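PDB 5M45: acetone carboxylase alpha subunit from Xanthobacter autotrophicus Py2, which belongs to the hydantoinase B/oxoprolinase family and forms one type of subunit in a metal-containing carboxylase assembly. Local coordinates for residues I119-E124 with S200-K205; M760-S763 with H769-Q772. All blocks are in the same frame, centred on the assembly; numbering follows the deposited sequence.

Contact 1. Residues I119-E124 with S200-K205; sequences IKYMIE and SITCRK. With AE4 (3,6,9,12,15-pentaoxaheptadecan-1-ol), chain P.
The last turns of helix 111-124 pass the loop that leads into strand 204-208, and the two backbones are nearest at Met122 and Cys203, whose CA atoms lie 7.3 Å apart. Cys203 has a positive phi (42°), a left-handed conformation, and its CB bond is directed at the helix. Its thiol sulfur SG sits 3.7 Å from Met122 CG, with Cys203 CB 3.9 Å from Met122 SD. The methionine thus lies along the cysteine with both its CG and its sulfur, an apolar contact without a hydrogen bond. With CG on the side of the backbone N (chi1 -64°), the Met122 chain runs out to the sulfur and then bends at its last torsion (chi3 -82°). Trp127 and Trp169 also pack on this methionine, and the NE1 of Trp127 donates to the carbonyl of Cys203. The helix thereby lies against the antiparallel sheet in which strands 165-175 and 204-208 take part, within the hydantoinase B/oxoprolinase region of the chain. One residue earlier on the helix, the Tyr121 ring meets Thr202 obliquely, CE2 standing 4.3 Å from the threonine methyl CG2. The polar ends of this second pair are used elsewhere: Tyr121 OH is hydrogen-bonded to His218 and Arg222 of the second subunit, whereas Thr202 OG1 is hydrogen-bonded to Asp143 of its own chain. All four touching residues are buried, and the second subunit packs close by. Lys120 leaves the helix in a different direction, extended beyond CG, and brings its ammonium group to the bound 3,6,9,12,15-pentaoxaheptadecan-1-ol. Its NZ donates to O19 at 2.9 Å and comes equally near the ether oxygen O16, while Asp100 supplies a salt-bridge partner for the same nitrogen.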
ATOM      1  N   ILE A 119       0.192  19.222   9.467  1.00 11.86           N
ATOM      2  CA  ILE A 119      -0.797  20.307   9.491  1.00 12.16           C
ATOM      3  C   ILE A 119      -0.391  21.416   8.471  1.00 12.26           C
ATOM      4  O   ILE A 119      -1.225  21.878   7.689  1.00 12.25           O
ATOM      5  CB  ILE A 119      -0.948  20.899  10.907  1.00 12.43           C
ATOM      6  CG1 ILE A 119      -1.640  19.909  11.842  1.00 12.54           C
ATOM      7  CG2 ILE A 119      -1.759  22.199  10.881  1.00 12.73           C
ATOM      8  CD1 ILE A 119      -1.404  20.145  13.329  1.00 12.56           C
ATOM      9  N   LYS A 120       0.893  21.786   8.455  1.00 12.05           N
ATOM     10  CA  LYS A 120       1.350  22.825   7.533  1.00 12.21           C
ATOM     11  C   LYS A 120       1.226  22.397   6.043  1.00 12.27           C
ATOM     12  O   LYS A 120       0.945  23.238   5.174  1.00 12.23           O
ATOM     13  CB  LYS A 120       2.775  23.284   7.889  1.00 12.15           C
ATOM     14  CG  LYS A 120       2.843  24.011   9.226  1.00 12.18           C
ATOM     15  CD  LYS A 120       4.252  24.089   9.819  1.00 12.29           C
ATOM     16  CE  LYS A 120       4.201  24.510  11.276  1.00 12.31           C
ATOM     17  NZ  LYS A 120       5.531  24.641  11.895  1.00 12.42           N
ATOM     18  N   TYR A 121       1.417  21.105   5.747  1.00 12.27           N
ATOM     19  CA  TYR A 121       1.155  20.585   4.405  1.00 12.44           C
ATOM     20  C   TYR A 121      -0.333  20.805   3.990  1.00 12.62           C
ATOM     21  O   TYR A 121      -0.626  21.212   2.855  1.00 12.54           O
ATOM     22  CB  TYR A 121       1.538  19.096   4.292  1.00 12.38           C
ATOM     23  CG  TYR A 121       1.431  18.526   2.884  1.00 12.53           C
ATOM     24  CD1 TYR A 121       2.489  18.653   1.982  1.00 12.74           C
ATOM     25  CD2 TYR A 121       0.277  17.891   2.441  1.00 12.59           C
ATOM     26  CE1 TYR A 121       2.406  18.134   0.694  1.00 12.83           C
ATOM     27  CE2 TYR A 121       0.183  17.357   1.145  1.00 12.79           C
ATOM     28  CZ  TYR A 121       1.241  17.485   0.275  1.00 12.78           C
ATOM     29  OH  TYR A 121       1.173  17.000  -0.994  1.00 12.99           O
ATOM     30  N   MET A 122      -1.255  20.501   4.892  1.00 12.73           N
ATOM     31  CA  MET A 122      -2.692  20.782   4.663  1.00 13.01           C
ATOM     32  C   MET A 122      -2.965  22.259   4.429  1.00 13.25           C
ATOM     33  O   MET A 122      -3.738  22.636   3.527  1.00 13.09           O
ATOM     34  CB  MET A 122      -3.581  20.223   5.810  1.00 13.14           C
ATOM     35  CG  MET A 122      -3.546  18.687   5.947  1.00 13.19           C
ATOM     36  SD  MET A 122      -4.802  17.970   7.033  1.00 13.63           S
ATOM     37  CE  MET A 122      -4.093  18.171   8.647  1.00 13.54           C
ATOM     38  N   ILE A 123      -2.327  23.102   5.213  1.00 13.50           N
ATOM     39  CA  ILE A 123      -2.452  24.565   5.067  1.00 13.98           C
ATOM     40  C   ILE A 123      -1.987  24.994   3.666  1.00 14.51           C
ATOM     41  O   ILE A 123      -2.719  25.644   2.920  1.00 14.97           O
ATOM     42  CB  ILE A 123      -1.659  25.302   6.175  1.00 13.82           C
ATOM     43  CG1 ILE A 123      -2.297  25.015   7.535  1.00 13.81           C
ATOM     44  CG2 ILE A 123      -1.626  26.810   5.893  1.00 13.98           C
ATOM     45  CD1 ILE A 123      -1.589  25.616   8.731  1.00 13.89           C
ATOM     46  N   GLU A 124      -0.789  24.571   3.297  1.00 14.82           N
ATOM     47  CA  GLU A 124      -0.136  25.000   2.069  1.00 15.23           C
ATOM     48  C   GLU A 124      -0.742  24.411   0.795  1.00 14.74           C
ATOM     49  O   GLU A 124      -0.556  24.968  -0.289  1.00 14.61           O
ATOM     50  CB  GLU A 124       1.318  24.582   2.164  1.00 16.39           C
ATOM     51  CG  GLU A 124       2.260  25.283   1.263  1.00 17.84           C
ATOM     52  CD  GLU A 124       2.427  26.799   1.491  1.00 18.96           C
ATOM     53  OE1 GLU A 124       3.296  27.296   0.745  1.00 21.19           O
ATOM     54  OE2 GLU A 124       1.764  27.554   2.277  1.00 19.68           O
ATOM     55  N   SER A 200       0.780   3.651   3.513  1.00 11.97           N
ATOM     56  CA  SER A 200       1.173   5.063   3.646  1.00 11.81           C
ATOM     57  C   SER A 200      -0.046   5.939   3.351  1.00 11.86           C
ATOM     58  O   SER A 200      -0.655   5.830   2.272  1.00 11.73           O
ATOM     59  CB  SER A 200       2.331   5.435   2.707  1.00 12.02           C
ATOM     60  OG  SER A 200       2.855   6.758   2.984  1.00 12.29           O
ATOM     61  N   ILE A 201      -0.374   6.811   4.318  1.00 11.70           N
ATOM     62  CA  ILE A 201      -1.618   7.583   4.378  1.00 11.62           C
ATOM     63  C   ILE A 201      -1.232   9.089   4.325  1.00 11.70           C
ATOM     64  O   ILE A 201      -0.513   9.558   5.203  1.00 11.59           O
ATOM     65  CB  ILE A 201      -2.320   7.292   5.724  1.00 11.53           C
ATOM     66  CG1 ILE A 201      -2.529   5.761   5.943  1.00 11.60           C
ATOM     67  CG2 ILE A 201      -3.652   8.007   5.813  1.00 11.74           C
ATOM     68  CD1 ILE A 201      -2.302   5.306   7.399  1.00 11.47           C
ATOM     69  N   THR A 202      -1.720   9.842   3.328  1.00 11.78           N
ATOM     70  CA  THR A 202      -1.371  11.270   3.198  1.00 11.92           C
ATOM     71  C   THR A 202      -2.506  12.199   3.649  1.00 12.16           C
ATOM     72  O   THR A 202      -3.393  12.502   2.862  1.00 12.49           O
ATOM     73  CB  THR A 202      -0.928  11.612   1.754  1.00 11.87           C
ATOM     74  OG1 THR A 202       0.173  10.793   1.366  1.00 11.66           O
ATOM     75  CG2 THR A 202      -0.512  13.099   1.627  1.00 11.94           C
ATOM     76  N   CYS A 203      -2.472  12.626   4.912  1.00 12.32           N
ATOM     77  CA  CYS A 203      -3.476  13.559   5.486  1.00 12.62           C
ATOM     78  C   CYS A 203      -4.935  13.225   5.056  1.00 12.56           C
ATOM     79  O   CYS A 203      -5.721  14.089   4.622  1.00 12.43           O
ATOM     80  CB  CYS A 203      -3.078  15.004   5.146  1.00 13.04           C
ATOM     81  SG  CYS A 203      -1.567  15.572   5.987  1.00 13.94           S
ATOM     82  N   ARG A 204      -5.302  11.951   5.246  1.00 12.55           N
ATOM     83  CA  ARG A 204      -6.613  11.455   4.802  1.00 12.58           C
ATOM     84  C   ARG A 204      -7.711  11.845   5.794  1.00 12.69           C
ATOM     85  O   ARG A 204      -7.536  11.723   7.004  1.00 12.60           O
ATOM     86  CB  ARG A 204      -6.537   9.948   4.636  1.00 12.63           C
ATOM     87  CG  ARG A 204      -7.852   9.262   4.217  1.00 12.67           C
ATOM     88  CD  ARG A 204      -7.656   7.806   3.851  1.00 12.74           C
ATOM     89  NE  ARG A 204      -8.938   7.163   3.592  1.00 12.73           N
ATOM     90  CZ  ARG A 204      -9.091   5.894   3.169  1.00 12.81           C
ATOM     91  NH1 ARG A 204      -8.041   5.121   2.920  1.00 12.56           N
ATOM     92  NH2 ARG A 204     -10.310   5.400   2.987  1.00 12.84           N
ATOM     93  N   LYS A 205      -8.856  12.311   5.292  1.00 12.76           N
ATOM     94  CA  LYS A 205     -10.024  12.479   6.164  1.00 12.70           C
ATOM     95  C   LYS A 205     -10.676  11.090   6.357  1.00 12.73           C
ATOM     96  O   LYS A 205     -11.269  10.540   5.429  1.00 12.68           O
ATOM     97  CB  LYS A 205     -11.053  13.494   5.610  1.00 12.99           C
ATOM     98  CG  LYS A 205     -12.146  13.843   6.638  1.00 13.26           C
ATOM     99  CD  LYS A 205     -13.247  14.768   6.155  1.00 13.57           C
ATOM    100  CE  LYS A 205     -12.663  16.083   5.671  1.00 13.78           C
ATOM    101  NZ  LYS A 205     -13.679  17.153   5.484  1.00 14.20           N
TER
HETATM  102  C2  AE4 P 804      16.139  32.571   7.842  1.00 58.16           C
HETATM  103  C3  AE4 P 804      14.670  32.521   7.425  1.00 58.74           C
HETATM  104  O4  AE4 P 804      13.844  32.601   8.591  1.00 60.68           O
HETATM  105  C5  AE4 P 804      12.487  33.012   8.364  1.00 58.15           C
HETATM  106  C6  AE4 P 804      11.558  32.420   9.430  1.00 55.65           C
HETATM  107  O7  AE4 P 804      10.698  31.396   8.906  1.00 52.61           O
HETATM  108  C8  AE4 P 804      11.399  30.180   8.605  1.00 48.18           C
HETATM  109  C9  AE4 P 804      10.434  29.187   7.980  1.00 45.03           C
HETATM  110  C11 AE4 P 804      10.649  27.143   9.235  1.00 34.14           C
HETATM  111  O10 AE4 P 804       9.912  28.341   9.005  1.00 41.13           O
HETATM  112  C12 AE4 P 804      10.827  26.954  10.731  1.00 31.27           C
HETATM  113  O13 AE4 P 804       9.697  26.283  11.292  1.00 27.29           O
HETATM  114  C14 AE4 P 804      10.031  25.582  12.483  1.00 25.74           C
HETATM  115  C15 AE4 P 804       8.764  25.055  13.147  1.00 24.08           C
HETATM  116  O16 AE4 P 804       8.275  23.958  12.377  1.00 22.39           O
HETATM  117  C17 AE4 P 804       8.632  22.676  12.881  1.00 20.35           C
HETATM  118  C18 AE4 P 804       7.881  21.635  12.060  1.00 19.83           C
HETATM  119  O19 AE4 P 804       6.458  21.880  12.145  1.00 18.62           O

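Contact 2. Residues M760-S763 with H769-Q772; sequences MDIS and HTVQ. With MG (magnesium ion), chain Q.
Thr770 makes the direct contacts with Ile762 and Ser763, all of them van der Waals. Its methyl CG2 lies 4.0 Å from the branch methyl CG2 of Ile762, the two side chains crossing at a slant. The same threonine methyl is close to CB of Ser763, which its hydroxyl OG1 also approaches, at 4.0 Å. Leu145 of the same chain and Arg222 of the second subunit also pack on the isoleucine. Hydrogen bonding is concentrated on Asp761. Its OD2 accepts from the backbone N of Ser763 at 3.0 Å, which closes an Asx turn leading into the short 3-10 segment at 762-763. That N-H comes from above the carboxylate plane, whereas the hydroxyl OG of Ser763, 2.7 Å away, is met by the anti lone pair of OD2. The serine reaches it because OG sits between its backbone N and carbonyl carbon (chi1 61°). One carboxylate oxygen thus receives both donors of Ser763, while OD1 is paired with Lys384 in a salt bridge that probably favours the charged form of the acid. A water extends the network across the contact: it donates to OD2 of Asp761 and is held only weakly by Thr770 OG1, at 3.4 Å. Metal coordination involves the backbone of the serine. Its carbonyl O binds a magnesium ion at 2.5 Å, a second water lies 2.4 Å from the ion, and the carbonyl of Val768 also binds it, so that the ion ties Ser763 to Val768, the residue just before the segment 769-772.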
ATOM      1  N   MET A 760      13.701  12.239  -9.103  1.00 15.42           N
ATOM      2  CA  MET A 760      12.453  12.984  -9.288  1.00 15.49           C
ATOM      3  C   MET A 760      11.816  13.241  -7.921  1.00 14.85           C
ATOM      4  O   MET A 760      11.358  12.311  -7.251  1.00 13.77           O
ATOM      5  CB  MET A 760      11.514  12.188 -10.201  1.00 16.41           C
ATOM      6  CG  MET A 760      10.232  12.888 -10.612  1.00 17.37           C
ATOM      7  SD  MET A 760       8.986  11.761 -11.395  1.00 18.84           S
ATOM      8  CE  MET A 760       7.893  12.998 -12.100  1.00 19.82           C
ATOM      9  N   ASP A 761      11.804  14.508  -7.519  1.00 14.60           N
ATOM     10  CA  ASP A 761      11.254  14.931  -6.228  1.00 14.62           C
ATOM     11  C   ASP A 761       9.715  14.894  -6.183  1.00 14.30           C
ATOM     12  O   ASP A 761       9.055  15.064  -7.203  1.00 14.42           O
ATOM     13  CB  ASP A 761      11.766  16.341  -5.870  1.00 14.88           C
ATOM     14  CG  ASP A 761      11.451  16.726  -4.426  1.00 15.18           C
ATOM     15  OD1 ASP A 761      12.092  16.163  -3.516  1.00 15.79           O
ATOM     16  OD2 ASP A 761      10.527  17.565  -4.191  1.00 15.84           O
ATOM     17  N   ILE A 762       9.149  14.673  -4.997  1.00 14.47           N
ATOM     18  CA  ILE A 762       7.691  14.693  -4.808  1.00 14.60           C
ATOM     19  C   ILE A 762       7.033  16.013  -5.267  1.00 15.13           C
ATOM     20  O   ILE A 762       5.911  16.002  -5.755  1.00 14.43           O
ATOM     21  CB  ILE A 762       7.283  14.325  -3.366  1.00 14.44           C
ATOM     22  CG1 ILE A 762       5.763  14.076  -3.254  1.00 14.76           C
ATOM     23  CG2 ILE A 762       7.699  15.398  -2.350  1.00 14.50           C
ATOM     24  CD1 ILE A 762       5.226  12.983  -4.165  1.00 14.70           C
ATOM     25  N   SER A 763       7.740  17.143  -5.146  1.00 16.13           N
ATOM     26  CA  SER A 763       7.185  18.430  -5.613  1.00 17.36           C
ATOM     27  C   SER A 763       7.009  18.543  -7.137  1.00 17.91           C
ATOM     28  O   SER A 763       6.354  19.470  -7.579  1.00 19.24           O
ATOM     29  CB  SER A 763       8.027  19.609  -5.120  1.00 18.35           C
ATOM     30  OG  SER A 763       9.372  19.486  -5.650  1.00 19.48           O
ATOM     31  N   HIS A 769       2.602  21.131  -3.197  1.00 17.64           N
ATOM     32  CA  HIS A 769       3.359  22.276  -2.683  1.00 18.18           C
ATOM     33  C   HIS A 769       4.064  21.858  -1.388  1.00 18.37           C
ATOM     34  O   HIS A 769       3.400  21.608  -0.383  1.00 17.93           O
ATOM     35  CB  HIS A 769       2.401  23.424  -2.375  1.00 19.22           C
ATOM     36  CG  HIS A 769       1.544  23.822  -3.533  1.00 19.99           C
ATOM     37  ND1 HIS A 769       0.401  23.121  -3.897  1.00 20.48           N
ATOM     38  CD2 HIS A 769       1.682  24.821  -4.438  1.00 20.39           C
ATOM     39  CE1 HIS A 769      -0.137  23.698  -4.961  1.00 20.70           C
ATOM     40  NE2 HIS A 769       0.624  24.723  -5.306  1.00 20.84           N
ATOM     41  N   THR A 770       5.387  21.751  -1.402  1.00 17.84           N
ATOM     42  CA  THR A 770       6.090  21.275  -0.213  1.00 17.90           C
ATOM     43  C   THR A 770       6.430  22.459   0.687  1.00 18.19           C
ATOM     44  O   THR A 770       6.596  23.595   0.208  1.00 18.87           O
ATOM     45  CB  THR A 770       7.367  20.464  -0.558  1.00 17.91           C
ATOM     46  OG1 THR A 770       8.155  21.188  -1.491  1.00 18.80           O
ATOM     47  CG2 THR A 770       7.044  19.164  -1.216  1.00 17.79           C
ATOM     48  N   VAL A 771       6.518  22.218   1.993  1.00 18.39           N
ATOM     49  CA  VAL A 771       6.813  23.284   2.961  1.00 19.31           C
ATOM     50  C   VAL A 771       8.317  23.281   3.249  1.00 19.30           C
ATOM     51  O   VAL A 771       8.878  22.238   3.541  1.00 18.28           O
ATOM     52  CB  VAL A 771       6.003  23.115   4.271  1.00 19.64           C
ATOM     53  CG1 VAL A 771       6.160  24.364   5.169  1.00 20.37           C
ATOM     54  CG2 VAL A 771       4.535  22.859   3.952  1.00 19.96           C
ATOM     55  N   GLN A 772       8.945  24.451   3.208  1.00 20.35           N
ATOM     56  CA  GLN A 772      10.388  24.528   3.375  1.00 21.31           C
ATOM     57  C   GLN A 772      10.723  24.901   4.833  1.00 20.31           C
ATOM     58  O   GLN A 772      10.189  25.892   5.354  1.00 21.04           O
ATOM     59  CB  GLN A 772      10.926  25.562   2.398  1.00 24.18           C
ATOM     60  CG  GLN A 772      12.435  25.515   2.229  1.00 26.61           C
ATOM     61  CD  GLN A 772      12.927  24.166   1.732  1.00 29.00           C
ATOM     62  OE1 GLN A 772      13.838  23.548   2.308  1.00 31.90           O
ATOM     63  NE2 GLN A 772      12.306  23.681   0.670  1.00 30.86           N
TER
HETATM   64 MG    MG Q 805       5.359  21.566  -6.738  1.00 18.94          MG
HETATM   65  O   HOH W   1      10.450  18.754  -1.956  1.00 28.45           O
HETATM   66  O   HOH W   2       3.888  20.670  -8.333  1.00 22.37           O

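Both segments of contact 1 come earlier in the chain than those of contact 2, yet their centres lie about 13 Å apart. Helix 111-124 joins them: one flank meets the loop at 200-205, and another carries the C-terminal segment 769-772. Val771 CG2 packs 3.8 Å from Lys120 O, and Tyr121 CE1 lies 3.8 Å from His769 O. The C-terminal tail therefore lies on a helix of the hydantoinase B/oxoprolinase region, and Phe773, just beyond it, lines the same ligand pocket as Lys120. Both contacts also border the second subunit, whose Arg222 reaches Tyr121, Thr202 and Ile762.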